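Endosialidase (PDB 4HIZ) hydrolyses alpha-2,8 and alpha-2,9 linkages within polymers of sialic acid as the endosialidase of bacteriophage phi92. Local coordinates at residues A[317-322]-A[348-353]. Sequence-based numbering, arbitrary orientation.
Sequences RRLGIL and AEPCIK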
loop_
_atom_site.group_PDB
_atom_site.type_symbol
_atom_site.label_atom_id
_atom_site.label_comp_id
_atom_site.label_asym_id
_atom_site.label_seq_id
_atom_site.Cartn_x
_atom_site.Cartn_y
_atom_site.Cartn_z
ATOM N N ARG A 317 39.857 -26.379 6.151
ATOM C CA ARG A 317 38.397 -26.288 5.994
ATOM C C ARG A 317 37.760 -27.672 5.976
ATOM O O ARG A 317 38.402 -28.667 5.598
ATOM C CB ARG A 317 38.041 -25.588 4.682
ATOM C CG ARG A 317 38.404 -24.118 4.668
ATOM C CD ARG A 317 37.631 -23.362 3.611
ATOM N NE ARG A 317 38.094 -21.991 3.642
ATOM C CZ ARG A 317 37.426 -20.979 3.159
ATOM N NH1 ARG A 317 36.242 -21.196 2.597
ATOM N NH2 ARG A 317 37.944 -19.759 3.246
ATOM N N ARG A 318 36.486 -27.739 6.371
ATOM C CA ARG A 318 35.674 -28.939 6.157
ATOM C C ARG A 318 34.382 -28.495 5.486
ATOM O O ARG A 318 33.896 -27.403 5.771
ATOM C CB ARG A 318 35.311 -29.636 7.471
ATOM C CG ARG A 318 36.386 -30.618 8.012
ATOM C CD ARG A 318 37.496 -29.855 8.658
ATOM N NE ARG A 318 38.487 -30.778 9.259
ATOM C CZ ARG A 318 39.507 -31.297 8.590
ATOM N NH1 ARG A 318 39.668 -30.975 7.307
ATOM N NH2 ARG A 318 40.374 -32.120 9.205
ATOM N N LEU A 319 33.846 -29.316 4.593
ATOM C CA LEU A 319 32.565 -28.970 3.965
ATOM C C LEU A 319 31.838 -30.282 3.752
ATOM O O LEU A 319 32.451 -31.290 3.347
ATOM C CB LEU A 319 32.854 -28.301 2.627
ATOM C CG LEU A 319 31.600 -27.822 1.873
ATOM C CD1 LEU A 319 31.889 -26.512 1.076
ATOM C CD2 LEU A 319 31.025 -28.895 0.940
ATOM N N GLY A 320 30.533 -30.298 4.005
ATOM C CA GLY A 320 29.809 -31.525 3.713
ATOM C C GLY A 320 28.392 -31.421 4.199
ATOM O O GLY A 320 27.747 -30.360 4.054
ATOM N N ILE A 321 27.901 -32.515 4.788
ATOM C CA ILE A 321 26.519 -32.549 5.250
ATOM C C ILE A 321 26.430 -32.996 6.699
ATOM O O ILE A 321 27.297 -33.716 7.198
ATOM C CB ILE A 321 25.657 -33.475 4.369
ATOM C CG1 ILE A 321 26.049 -34.967 4.540
ATOM C CG2 ILE A 321 25.749 -33.016 2.875
ATOM C CD1 ILE A 321 25.151 -35.905 3.725
ATOM N N LEU A 322 25.376 -32.559 7.371
ATOM C CA LEU A 322 24.957 -33.176 8.622
ATOM C C LEU A 322 23.826 -34.116 8.243
ATOM O O LEU A 322 22.763 -33.672 7.764
ATOM C CB LEU A 322 24.460 -32.121 9.610
ATOM C CG LEU A 322 25.449 -30.950 9.842
ATOM C CD1 LEU A 322 24.853 -29.996 10.860
ATOM C CD2 LEU A 322 26.845 -31.445 10.327
ATOM N N ALA A 348 32.635 -23.127 0.346
ATOM C CA ALA A 348 31.642 -22.785 1.359
ATOM C C ALA A 348 30.265 -23.176 0.846
ATOM O O ALA A 348 30.103 -23.489 -0.341
ATOM C CB ALA A 348 31.649 -21.252 1.585
ATOM N N GLU A 349 29.290 -23.157 1.760
ATOM C CA GLU A 349 27.870 -23.080 1.393
ATOM C C GLU A 349 27.422 -24.072 0.346
ATOM O O GLU A 349 26.972 -23.689 -0.741
ATOM C CB GLU A 349 27.553 -21.647 0.945
ATOM C CG GLU A 349 27.608 -20.696 2.132
ATOM C CD GLU A 349 27.442 -19.224 1.754
ATOM O OE1 GLU A 349 27.281 -18.910 0.550
ATOM O OE2 GLU A 349 27.497 -18.373 2.673
ATOM N N PRO A 350 27.510 -25.364 0.669
ATOM C CA PRO A 350 27.015 -26.383 -0.259
ATOM C C PRO A 350 25.498 -26.311 -0.462
ATOM O O PRO A 350 24.766 -26.167 0.518
ATOM C CB PRO A 350 27.374 -27.704 0.434
ATOM C CG PRO A 350 27.417 -27.330 1.921
ATOM C CD PRO A 350 28.043 -25.947 1.920
ATOM N N CYS A 351 25.054 -26.433 -1.709
ATOM C CA CYS A 351 23.627 -26.650 -1.965
ATOM C C CYS A 351 23.523 -28.142 -2.179
ATOM O O CYS A 351 24.316 -28.732 -2.937
ATOM C CB CYS A 351 23.177 -25.924 -3.227
ATOM S SG CYS A 351 23.096 -24.111 -2.997
ATOM N N ILE A 352 22.559 -28.767 -1.516
ATOM C CA ILE A 352 22.434 -30.219 -1.629
ATOM C C ILE A 352 21.006 -30.623 -1.963
ATOM O O ILE A 352 20.055 -30.049 -1.419
ATOM C CB ILE A 352 22.862 -30.955 -0.335
ATOM C CG1 ILE A 352 22.137 -30.404 0.901
ATOM C CG2 ILE A 352 24.368 -30.826 -0.140
ATOM C CD1 ILE A 352 22.415 -31.232 2.197
ATOM N N LYS A 353 20.852 -31.591 -2.870
ATOM C CA LYS A 353 19.520 -32.097 -3.224
ATOM C C LYS A 353 19.610 -33.590 -3.519
ATOM O O LYS A 353 20.493 -34.039 -4.237
ATOM C CB LYS A 353 18.944 -31.364 -4.437
ATOM C CG LYS A 353 18.609 -29.870 -4.170
ATOM C CD LYS A 353 17.456 -29.737 -3.157
ATOM C CE LYS A 353 17.251 -28.272 -2.664
ATOM N NZ LYS A 353 18.537 -27.758 -1.968
#
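Leu319 and Pro350 meet tip to tip between two neighbouring blades of the catalytic beta-propeller, a worked example of how successive four-stranded antiparallel sheets pack face against face. Strand 318-324 is the third of its blade, strand 347-355 the first of the next, and their short segments cross at -36° with axes 7.4 Å apart. No hydrogen bond joins them; apolar contacts carry the interface.

The tight part centres on Leu319. CG stands anti to the backbone N (chi1 -177°), and the two methyls find different partners on segment 348-353. Leu319 CD2 touches CB of Pro350 at 3.9 Å. Leu319 CD1 approaches the backbone of Ala348, 3.5 Å from Ala348 N. The flank of the proline ring is used as well: CG of Pro350 lies 3.7 Å from the carbonyl O of Gly320, and Pro350 CD sits 4.0 Å from CG of Leu319. Thr363 and His310 also touch Leu319, closing in the same leucine from both blades.

Further along, Ile321 and Ile352 cross obliquely, CG2 of Ile321 meeting CD1 of Ile352 at 3.8 Å. Leu359 covers Ile321, and Leu361 and Ala306 cover Ile352, extending the apolar layer.

The looser, partly exposed side lies at the ends. Arg317 makes no close contact with segment 348-353, yet its NH1 hydrogen-bonds to Ala347 O just before it. Arg318 pairs with Asp286 and, at the far end of the other segment, Lys353 with Asp88. Glu349 is a buried charge set apart from these: it starts out from its strand away from segment 317-322, and its carboxylate forms a salt bridge with Arg364.

Methyl groups and a proline ring thus fill the seam between blades, so cohesion here rests on van der Waals fit and the exclusion of water, the charges being paired elsewhere.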